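Local atomic coordinates of beta-alanyl-CoA:ammonia lyase 2 (Clostridium propionicum, PDB entry 4MTU), a protein that probably acts as a carbon–nitrogen lyase, removing ammonia from beta-alanyl-CoA, and binds zinc in a hot dog fold. Residues M1-M12 and Y64-I75; E39-D47 and N128-F137. All coordinates share one frame; numbering follows the deposited sequence.

Interaction 1 (M1-M12 and Y64-I75); sequences MVGKKVVHHLMM and YVGDFMEYHGWI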
loop_
_atom_site.group_PDB
_atom_site.type_symbol
_atom_site.label_atom_id
_atom_site.label_comp_id
_atom_site.label_asym_id
_atom_site.label_seq_id
_atom_site.Cartn_x
_atom_site.Cartn_y
_atom_site.Cartn_z
ATOM N N MET A 1 3.033 31.379 18.299
ATOM C CA MET A 1 3.415 29.966 18.297
ATOM C C MET A 1 3.694 29.388 19.675
ATOM O O MET A 1 4.455 29.995 20.446
ATOM C CB MET A 1 4.668 29.772 17.447
ATOM C CG MET A 1 4.997 28.315 17.152
ATOM S SD MET A 1 6.364 27.991 16.050
ATOM C CE MET A 1 5.945 28.844 14.551
ATOM N N VAL A 2 3.155 28.237 20.002
ATOM C CA VAL A 2 3.470 27.580 21.245
ATOM C C VAL A 2 4.384 26.398 20.912
ATOM O O VAL A 2 3.996 25.506 20.156
ATOM C CB VAL A 2 2.206 27.034 21.919
ATOM C CG1 VAL A 2 2.572 26.304 23.170
ATOM C CG2 VAL A 2 1.293 28.210 22.206
ATOM N N GLY A 3 5.564 26.372 21.454
ATOM C CA GLY A 3 6.497 25.301 21.115
ATOM C C GLY A 3 7.132 25.527 19.775
ATOM O O GLY A 3 7.057 26.601 19.150
ATOM N N LYS A 4 7.806 24.548 19.262
ATOM C CA LYS A 4 8.564 24.608 18.004
ATOM C C LYS A 4 7.638 24.203 16.863
ATOM O O LYS A 4 6.688 23.474 17.025
ATOM C CB LYS A 4 9.770 23.634 18.061
ATOM C CG LYS A 4 9.541 22.149 17.930
ATOM C CD LYS A 4 10.764 21.268 18.157
ATOM C CE LYS A 4 10.537 19.771 18.111
ATOM N NZ LYS A 4 11.742 18.928 18.516
ATOM N N LYS A 5 8.015 24.632 15.665
ATOM C CA LYS A 5 7.413 24.176 14.429
ATOM C C LYS A 5 7.887 22.757 14.166
ATOM O O LYS A 5 9.075 22.487 14.246
ATOM C CB LYS A 5 7.773 25.158 13.322
ATOM C CG LYS A 5 7.158 24.922 11.968
ATOM C CD LYS A 5 7.512 26.057 10.972
ATOM C CE LYS A 5 7.004 27.434 11.346
ATOM N NZ LYS A 5 7.117 28.537 10.303
ATOM N N VAL A 6 7.006 21.860 13.792
ATOM C CA VAL A 6 7.332 20.510 13.369
ATOM C C VAL A 6 7.351 20.518 11.829
ATOM O O VAL A 6 6.486 21.059 11.169
ATOM C CB VAL A 6 6.333 19.516 13.888
ATOM C CG1 VAL A 6 6.423 18.174 13.196
ATOM C CG2 VAL A 6 6.548 19.358 15.413
ATOM N N VAL A 7 8.395 19.879 11.288
ATOM C CA VAL A 7 8.608 19.799 9.836
ATOM C C VAL A 7 8.759 18.342 9.430
ATOM O O VAL A 7 9.690 17.674 9.847
ATOM C CB VAL A 7 9.839 20.585 9.427
ATOM C CG1 VAL A 7 10.172 20.437 7.942
ATOM C CG2 VAL A 7 9.707 22.064 9.781
ATOM N N HIS A 8 7.791 17.819 8.692
ATOM C CA HIS A 8 7.943 16.548 8.020
ATOM C C HIS A 8 8.515 16.813 6.619
ATOM O O HIS A 8 8.274 17.874 6.041
ATOM C CB HIS A 8 6.618 15.788 7.972
ATOM C CG HIS A 8 6.168 15.250 9.277
ATOM N ND1 HIS A 8 5.196 14.274 9.381
ATOM C CD2 HIS A 8 6.568 15.606 10.534
ATOM C CE1 HIS A 8 5.052 14.024 10.662
ATOM N NE2 HIS A 8 5.841 14.813 11.413
ATOM N N HIS A 9 9.221 15.835 6.092
ATOM C CA HIS A 9 9.891 15.981 4.817
ATOM C C HIS A 9 10.034 14.603 4.246
ATOM O O HIS A 9 10.576 13.710 4.901
ATOM C CB HIS A 9 11.218 16.726 5.057
ATOM C CG HIS A 9 12.103 16.939 3.851
ATOM N ND1 HIS A 9 12.636 18.154 3.535
ATOM C CD2 HIS A 9 12.563 16.123 2.908
ATOM C CE1 HIS A 9 13.415 18.014 2.407
ATOM N NE2 HIS A 9 13.378 16.745 2.023
ATOM N N LEU A 10 9.666 14.454 2.951
ATOM C CA LEU A 10 9.730 13.150 2.312
ATOM C C LEU A 10 9.566 13.355 0.783
ATOM O O LEU A 10 9.421 14.468 0.328
ATOM C CB LEU A 10 8.756 12.169 2.976
ATOM C CG LEU A 10 7.334 12.712 3.147
ATOM C CD1 LEU A 10 6.583 12.885 1.856
ATOM C CD2 LEU A 10 6.539 11.673 3.995
ATOM N N MET A 11 9.589 12.241 0.070
ATOM C CA MET A 11 9.435 12.224 -1.391
ATOM C C MET A 11 8.090 11.651 -1.769
ATOM O O MET A 11 7.633 10.675 -1.157
ATOM C CB MET A 11 10.554 11.352 -2.012
ATOM C CG MET A 11 10.666 11.502 -3.509
ATOM S SD MET A 11 11.875 10.336 -4.221
ATOM C CE MET A 11 10.852 8.906 -4.415
ATOM N N MET A 12 7.471 12.208 -2.822
ATOM C CA MET A 12 6.381 11.553 -3.511
ATOM C C MET A 12 6.924 10.487 -4.455
ATOM O O MET A 12 7.650 10.835 -5.398
ATOM C CB MET A 12 5.574 12.572 -4.322
ATOM C CG MET A 12 4.921 13.698 -3.506
ATOM S SD MET A 12 3.630 13.177 -2.381
ATOM C CE MET A 12 4.516 12.932 -0.824
ATOM N N TYR A 64 3.207 16.150 -7.968
ATOM C CA TYR A 64 3.455 14.994 -8.850
ATOM C C TYR A 64 4.435 14.024 -8.245
ATOM O O TYR A 64 5.254 14.372 -7.371
ATOM C CB TYR A 64 4.024 15.497 -10.176
ATOM C CG TYR A 64 3.055 16.352 -10.982
ATOM C CD1 TYR A 64 2.141 15.758 -11.812
ATOM C CD2 TYR A 64 3.103 17.725 -10.860
ATOM C CE1 TYR A 64 1.235 16.556 -12.532
ATOM C CE2 TYR A 64 2.254 18.539 -11.540
ATOM C CZ TYR A 64 1.337 17.929 -12.370
ATOM O OH TYR A 64 0.445 18.740 -13.110
ATOM N N VAL A 65 4.432 12.806 -8.764
ATOM C CA VAL A 65 5.494 11.816 -8.508
ATOM C C VAL A 65 6.827 12.509 -8.732
ATOM O O VAL A 65 7.034 13.226 -9.731
ATOM C CB VAL A 65 5.329 10.619 -9.443
ATOM C CG1 VAL A 65 6.493 9.654 -9.302
ATOM C CG2 VAL A 65 4.008 9.917 -9.168
ATOM N N GLY A 66 7.774 12.268 -7.805
ATOM C CA GLY A 66 9.108 12.800 -7.869
ATOM C C GLY A 66 9.273 14.148 -7.228
ATOM O O GLY A 66 10.378 14.683 -7.119
ATOM N N ASP A 67 8.185 14.728 -6.750
ATOM C CA ASP A 67 8.289 15.947 -5.941
ATOM C C ASP A 67 8.791 15.576 -4.548
ATOM O O ASP A 67 8.352 14.609 -3.921
ATOM C CB ASP A 67 6.932 16.622 -5.816
ATOM C CG ASP A 67 6.478 17.305 -7.096
ATOM O OD1 ASP A 67 7.281 17.454 -8.053
ATOM O OD2 ASP A 67 5.290 17.799 -7.089
ATOM N N PHE A 68 9.670 16.414 -4.023
ATOM C CA PHE A 68 10.088 16.373 -2.608
ATOM C C PHE A 68 9.309 17.445 -1.892
ATOM O O PHE A 68 9.253 18.589 -2.351
ATOM C CB PHE A 68 11.581 16.531 -2.472
ATOM C CG PHE A 68 12.370 15.322 -2.924
ATOM C CD1 PHE A 68 12.654 15.105 -4.276
ATOM C CD2 PHE A 68 12.799 14.369 -2.005
ATOM C CE1 PHE A 68 13.380 13.992 -4.666
ATOM C CE2 PHE A 68 13.520 13.275 -2.399
ATOM C CZ PHE A 68 13.840 13.083 -3.734
ATOM N N MET A 69 8.707 17.053 -0.756
ATOM C CA MET A 69 7.712 17.856 -0.081
ATOM C C MET A 69 8.045 18.006 1.399
ATOM O O MET A 69 8.469 17.058 2.050
ATOM C CB MET A 69 6.344 17.177 -0.187
ATOM C CG MET A 69 5.760 17.105 -1.597
ATOM S SD MET A 69 5.332 18.684 -2.333
ATOM C CE MET A 69 3.935 19.097 -1.275
ATOM N N GLU A 70 7.776 19.190 1.907
ATOM C CA GLU A 70 7.839 19.484 3.324
ATOM C C GLU A 70 6.452 19.881 3.831
ATOM O O GLU A 70 5.640 20.521 3.125
ATOM C CB GLU A 70 8.762 20.592 3.658
ATOM C CG GLU A 70 10.126 20.279 3.451
ATOM C CD GLU A 70 11.135 21.111 4.240
ATOM O OE1 GLU A 70 12.260 20.669 4.366
ATOM O OE2 GLU A 70 10.804 22.246 4.703
ATOM N N TYR A 71 6.155 19.499 5.060
ATOM C CA TYR A 71 4.867 19.712 5.675
ATOM C C TYR A 71 5.166 20.312 7.055
ATOM O O TYR A 71 5.768 19.649 7.872
ATOM C CB TYR A 71 4.062 18.435 5.793
ATOM C CG TYR A 71 3.943 17.714 4.473
ATOM C CD1 TYR A 71 2.822 17.886 3.673
ATOM C CD2 TYR A 71 4.921 16.866 4.019
ATOM C CE1 TYR A 71 2.702 17.219 2.458
ATOM C CE2 TYR A 71 4.806 16.198 2.804
ATOM C CZ TYR A 71 3.703 16.369 2.023
ATOM O OH TYR A 71 3.635 15.683 0.843
ATOM N N HIS A 72 4.764 21.557 7.234
ATOM C CA HIS A 72 5.039 22.289 8.470
ATOM C C HIS A 72 3.754 22.399 9.293
ATOM O O HIS A 72 2.651 22.576 8.753
ATOM C CB HIS A 72 5.507 23.719 8.140
ATOM C CG HIS A 72 6.775 23.759 7.335
ATOM N ND1 HIS A 72 7.451 24.938 7.218
ATOM C CD2 HIS A 72 7.404 22.838 6.621
ATOM C CE1 HIS A 72 8.531 24.676 6.453
ATOM N NE2 HIS A 72 8.508 23.405 6.066
ATOM N N GLY A 73 3.878 22.300 10.628
ATOM C CA GLY A 73 2.769 22.566 11.481
ATOM C C GLY A 73 3.226 23.134 12.803
ATOM O O GLY A 73 4.339 22.867 13.273
ATOM N N TRP A 74 2.325 23.910 13.415
ATOM C CA TRP A 74 2.643 24.454 14.754
ATOM C C TRP A 74 1.311 24.712 15.471
ATOM O O TRP A 74 0.255 24.873 14.891
ATOM C CB TRP A 74 3.476 25.718 14.646
ATOM C CG TRP A 74 2.883 26.855 13.903
ATOM C CD1 TRP A 74 2.165 27.874 14.467
ATOM C CD2 TRP A 74 2.918 27.090 12.490
ATOM N NE1 TRP A 74 1.781 28.727 13.472
ATOM C CE2 TRP A 74 2.212 28.286 12.252
ATOM C CE3 TRP A 74 3.461 26.414 11.408
ATOM C CZ2 TRP A 74 2.066 28.813 10.947
ATOM C CZ3 TRP A 74 3.321 26.930 10.155
ATOM C CH2 TRP A 74 2.635 28.108 9.900
ATOM N N ILE A 75 1.442 24.746 16.804
ATOM C CA ILE A 75 0.341 25.104 17.662
ATOM C C ILE A 75 0.187 26.590 17.737
ATOM O O ILE A 75 1.138 27.293 18.117
ATOM C CB ILE A 75 0.512 24.507 19.085
ATOM C CG1 ILE A 75 0.705 22.983 19.043
ATOM C CG2 ILE A 75 -0.651 24.936 19.958
ATOM C CD1 ILE A 75 0.999 22.343 20.397
HETATM O O HOH W 1 4.080 24.246 17.837
HETATM O O HOH W 2 6.759 27.395 7.718
#
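The carboxylate of Glu70 is gripped by two imidazoles. His9 ND1 donates to Glu70 OE1 at 2.7 Å; OE1 receives it on its anti lone pair and lies in the plane of the imidazole, while ring and carboxylate planes stand 69° apart. His72 NE2 donates to Glu70 OE2 over 2.9 Å, with OE2 close to the plane of the His72 ring. Held by both oxygens, the carboxylate has little freedom to rotate, and its charge would be expected to polarise both rings. CG2 of Val7 lies over one face of the His72 ring, and a water bridges His72 ND1 to Lys5 NZ.

Trp74 is held with its CG between backbone N and carbonyl carbon (chi1 60°), which brings the indole alongside Lys5. The ammonium makes a cation-pi contact over the six-membered ring, with NZ 4.5 Å from the centroid, and CE of Met1 covers the five-membered ring in a CH-pi contact. Toward the other end, Met11 CG sits over a face of Phe68, 3.6 Å from the ring centroid, and its sulfur lies obliquely 3.4 Å from Phe68 CZ.

Beneath these side chains, paired backbone bonds join Val6 with Gly73, His8 with Tyr71 and Leu10 with Met69. Past the strands, Met12 N donates to Asp67 O and Met12 O accepts from Gly66 N, tying the chain to the type II turn Tyr64–Asp67. On the face of Val6, His8 and Tyr71 the strands meet helix 27-45, where His8 bonds Glu39; an antiparallel sheet curled round one long helix is the hallmark of the hot dog fold.

Interaction 2 (E39-D47 and N128-F137); sequences ELMVYVDGD and NQRGPQESSF. With ZN (zinc ion), chain B.
Tyr43 presents both ring faces to neighbours: the carbonyl O of Glu39 lies over one, and CG of Glu134 over the opposite one, 4.1 Å from the ring centroid. The Phe137 ring has Tyr43 CB over a face, 3.7 Å from its centroid, and Leu40 CD2 at its edge. The two aromatic planes are inclined at 47°, and Val44 CB approaches Phe137 obliquely.

The guanidinium of Arg130 grips Gly46 O side-on, with NE at 2.9 Å and NH2 at 3.2 Å, and the oxygen lies in the guanidinium plane. The bend at chi3 (-53°) turns the group back onto this carbonyl, while NH2 also reaches Ala106 O of the second subunit. Backbone bonds follow the end of the helix: Gln133 N donates to Tyr43 O over 2.8 Å, and Arg130 N to Asp45 O. Gly46, with positive phi, lies close against Gln133, its CA 3.4 Å from Gln133 CG.

Asp45 chelates the zinc ion through both carboxylate oxygens, OD2 at 2.1 Å and OD1 at 2.3 Å. Three waters and His142 complete the site. One of the waters donates to Val44 O and another to Gln129 OE1, a second shell that links the metal to both segments. Tyr83 bonds Asp45 OD1, and Gly131 N makes a weak bond to OD2; both would be expected to steady the carboxylate.

Residues 128-137 thus wrap the C-terminal end of helix 27-45. On the sheet side, Leu40, Val44 and Phe137 pack on Ile75 of strand 68-78, and Tyr43 and Phe137 touch Lys4 of strand 4-11.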
loop_
_atom_site.group_PDB
_atom_site.type_symbol
_atom_site.label_atom_id
_atom_site.label_comp_id
_atom_site.label_asym_id
_atom_site.label_seq_id
_atom_site.Cartn_x
_atom_site.Cartn_y
_atom_site.Cartn_z
ATOM N N GLU A 39 2.309 14.625 16.063
ATOM C CA GLU A 39 3.607 14.871 16.683
ATOM C C GLU A 39 3.513 16.067 17.639
ATOM O O GLU A 39 4.048 16.043 18.770
ATOM C CB GLU A 39 4.664 15.107 15.603
ATOM C CG GLU A 39 6.070 14.994 16.151
ATOM C CD GLU A 39 7.177 15.095 15.125
ATOM O OE1 GLU A 39 6.949 14.887 13.937
ATOM O OE2 GLU A 39 8.347 15.335 15.556
ATOM N N LEU A 40 2.851 17.146 17.220
ATOM C CA LEU A 40 2.642 18.303 18.069
ATOM C C LEU A 40 1.899 17.933 19.392
ATOM O O LEU A 40 2.250 18.454 20.443
ATOM C CB LEU A 40 1.857 19.389 17.348
ATOM C CG LEU A 40 2.568 20.077 16.169
ATOM C CD1 LEU A 40 1.585 20.870 15.346
ATOM C CD2 LEU A 40 3.658 20.991 16.682
ATOM N N MET A 41 0.921 17.065 19.281
ATOM C CA MET A 41 0.146 16.680 20.445
ATOM C C MET A 41 0.974 15.806 21.386
ATOM O O MET A 41 0.859 15.933 22.639
ATOM C CB MET A 41 -1.157 15.996 20.009
ATOM C CG MET A 41 -2.109 16.922 19.297
ATOM S SD MET A 41 -2.605 18.389 20.236
ATOM C CE MET A 41 -1.500 19.634 19.592
ATOM N N VAL A 42 1.781 14.929 20.847
ATOM C CA VAL A 42 2.703 14.162 21.670
ATOM C C VAL A 42 3.571 15.111 22.491
ATOM O O VAL A 42 3.788 14.926 23.697
ATOM C CB VAL A 42 3.569 13.208 20.787
ATOM C CG1 VAL A 42 4.670 12.559 21.640
ATOM C CG2 VAL A 42 2.670 12.162 20.119
ATOM N N TYR A 43 4.105 16.123 21.821
ATOM C CA TYR A 43 4.998 17.056 22.506
ATOM C C TYR A 43 4.316 17.961 23.536
ATOM O O TYR A 43 4.889 18.259 24.569
ATOM C CB TYR A 43 5.759 17.913 21.487
ATOM C CG TYR A 43 6.680 17.146 20.585
ATOM C CD1 TYR A 43 7.213 15.904 20.910
ATOM C CD2 TYR A 43 7.044 17.667 19.338
ATOM C CE1 TYR A 43 8.041 15.208 20.069
ATOM C CE2 TYR A 43 7.875 16.967 18.508
ATOM C CZ TYR A 43 8.387 15.748 18.846
ATOM O OH TYR A 43 9.191 15.030 17.996
ATOM N N VAL A 44 3.097 18.400 23.241
ATOM C CA VAL A 44 2.444 19.366 24.139
ATOM C C VAL A 44 1.800 18.685 25.336
ATOM O O VAL A 44 1.709 19.291 26.415
ATOM C CB VAL A 44 1.438 20.271 23.374
ATOM C CG1 VAL A 44 0.154 19.581 23.078
ATOM C CG2 VAL A 44 1.265 21.566 24.173
ATOM N N ASP A 45 1.310 17.450 25.183
ATOM C CA ASP A 45 0.549 16.804 26.270
ATOM C C ASP A 45 0.669 15.288 26.295
ATOM O O ASP A 45 -0.079 14.652 27.064
ATOM C CB ASP A 45 -0.866 17.303 26.363
ATOM C CG ASP A 45 -1.102 18.450 27.307
ATOM O OD1 ASP A 45 -1.754 19.450 26.965
ATOM O OD2 ASP A 45 -0.578 18.398 28.468
ATOM N N GLY A 46 1.577 14.682 25.558
ATOM C CA GLY A 46 1.895 13.296 25.788
ATOM C C GLY A 46 0.845 12.279 25.374
ATOM O O GLY A 46 0.809 11.173 25.948
ATOM N N ASP A 47 0.052 12.599 24.359
ATOM C CA ASP A 47 -0.990 11.709 23.854
ATOM C C ASP A 47 -1.067 11.886 22.332
ATOM O O ASP A 47 -0.853 13.009 21.862
ATOM C CB ASP A 47 -2.315 12.041 24.511
ATOM C CG ASP A 47 -3.369 10.982 24.284
ATOM O OD1 ASP A 47 -4.090 11.047 23.241
ATOM O OD2 ASP A 47 -3.501 10.056 25.121
ATOM N N ASN A 128 -6.521 12.443 29.800
ATOM C CA ASN A 128 -5.442 11.903 29.043
ATOM C C ASN A 128 -4.298 12.892 28.826
ATOM O O ASN A 128 -3.257 12.498 28.242
ATOM C CB ASN A 128 -5.885 11.426 27.658
ATOM C CG ASN A 128 -6.808 10.223 27.761
ATOM O OD1 ASN A 128 -6.619 9.368 28.606
ATOM N ND2 ASN A 128 -7.841 10.248 26.948
ATOM N N GLN A 129 -4.417 14.137 29.258
ATOM C CA GLN A 129 -3.325 15.100 29.114
ATOM C C GLN A 129 -2.251 14.813 30.188
ATOM O O GLN A 129 -2.543 14.567 31.355
ATOM C CB GLN A 129 -3.818 16.510 29.257
ATOM C CG GLN A 129 -4.775 16.920 28.127
ATOM C CD GLN A 129 -5.433 18.261 28.299
ATOM O OE1 GLN A 129 -4.947 19.120 29.070
ATOM N NE2 GLN A 129 -6.471 18.552 27.554
ATOM N N ARG A 130 -0.995 14.834 29.761
ATOM C CA ARG A 130 0.135 14.450 30.617
ATOM C C ARG A 130 1.155 15.524 30.792
ATOM O O ARG A 130 2.188 15.310 31.422
ATOM C CB ARG A 130 0.775 13.130 30.149
ATOM C CG ARG A 130 -0.239 12.005 30.028
ATOM C CD ARG A 130 0.352 10.631 29.891
ATOM N NE ARG A 130 1.333 10.591 28.778
ATOM C CZ ARG A 130 2.590 10.296 28.862
ATOM N NH1 ARG A 130 3.193 9.884 29.969
ATOM N NH2 ARG A 130 3.367 10.349 27.761
ATOM N N GLY A 131 0.910 16.713 30.242
ATOM C CA GLY A 131 1.850 17.800 30.278
ATOM C C GLY A 131 2.929 17.654 29.152
ATOM O O GLY A 131 3.009 16.656 28.437
ATOM N N PRO A 132 3.714 18.684 29.021
ATOM C CA PRO A 132 4.708 18.731 27.929
ATOM C C PRO A 132 5.696 17.577 28.029
ATOM O O PRO A 132 6.117 17.162 29.102
ATOM C CB PRO A 132 5.372 20.073 28.063
ATOM C CG PRO A 132 4.440 20.924 28.826
ATOM C CD PRO A 132 3.692 19.971 29.744
ATOM N N GLN A 133 6.113 17.081 26.831
ATOM C CA GLN A 133 7.009 15.987 26.716
ATOM C C GLN A 133 8.341 16.320 26.065
ATOM O O GLN A 133 9.239 15.494 25.990
ATOM C CB GLN A 133 6.386 14.809 25.929
ATOM C CG GLN A 133 5.075 14.338 26.546
ATOM C CD GLN A 133 5.233 13.687 27.901
ATOM O OE1 GLN A 133 6.100 12.833 28.092
ATOM N NE2 GLN A 133 4.393 14.123 28.827
ATOM N N GLU A 134 8.441 17.499 25.472
ATOM C CA GLU A 134 9.558 17.954 24.638
ATOM C C GLU A 134 9.897 19.368 25.144
ATOM O O GLU A 134 8.981 20.172 25.408
ATOM C CB GLU A 134 9.244 17.872 23.183
ATOM C CG GLU A 134 10.434 17.878 22.246
ATOM C CD GLU A 134 10.967 19.251 21.884
ATOM O OE1 GLU A 134 10.325 20.277 22.166
ATOM O OE2 GLU A 134 12.061 19.295 21.224
ATOM N N SER A 135 11.168 19.676 25.330
ATOM C CA SER A 135 11.601 20.866 26.032
ATOM C C SER A 135 11.087 22.157 25.441
ATOM O O SER A 135 10.812 23.123 26.210
ATOM C CB SER A 135 13.125 20.865 26.187
ATOM O OG SER A 135 13.748 20.912 24.902
ATOM N N SER A 136 10.885 22.256 24.126
ATOM C CA SER A 136 10.412 23.510 23.543
ATOM C C SER A 136 8.960 23.813 23.923
ATOM O O SER A 136 8.500 24.955 23.723
ATOM C CB SER A 136 10.581 23.536 22.032
ATOM O OG SER A 136 9.620 22.822 21.391
ATOM N N PHE A 137 8.254 22.855 24.463
ATOM C CA PHE A 137 6.830 22.976 24.835
ATOM C C PHE A 137 6.644 23.199 26.321
ATOM O O PHE A 137 5.499 23.195 26.791
ATOM C CB PHE A 137 6.023 21.756 24.375
ATOM C CG PHE A 137 5.973 21.649 22.853
ATOM C CD1 PHE A 137 7.051 21.186 22.112
ATOM C CD2 PHE A 137 4.855 22.039 22.125
ATOM C CE1 PHE A 137 7.024 21.128 20.712
ATOM C CE2 PHE A 137 4.777 21.967 20.752
ATOM C CZ PHE A 137 5.878 21.552 20.040
HETATM ZN ZN ZN B . -1.223 20.359 29.036
HETATM O O HOH W 3 0.509 21.199 28.055
HETATM O O HOH W 4 -2.365 10.045 27.559
HETATM O O HOH W 5 -2.651 19.459 30.299
HETATM O O HOH W 6 -0.114 20.748 30.774
#

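Interaction 1 is a strand pair close to the centre of the chain, whereas the centre of interaction 2 lies about 18 Å from the centre of the chain, where a loop wraps a helix end. Regular backbone bonding dominates the first; the second relies on a few carbonyl grips, aromatic packing and a metal site. Both combine buried and partly exposed residues. They meet through the Lys4–Glu134 salt bridge and through Val6, which packs on Leu40 of the helix that interaction 2 closes off. The second subunit reaches both: Glu39 of the second subunit is hydrogen-bonded to His9 of segment 1-12, while Thr107 and Thr104 of the second subunit bond Gln133 and Asp47 of interaction 2.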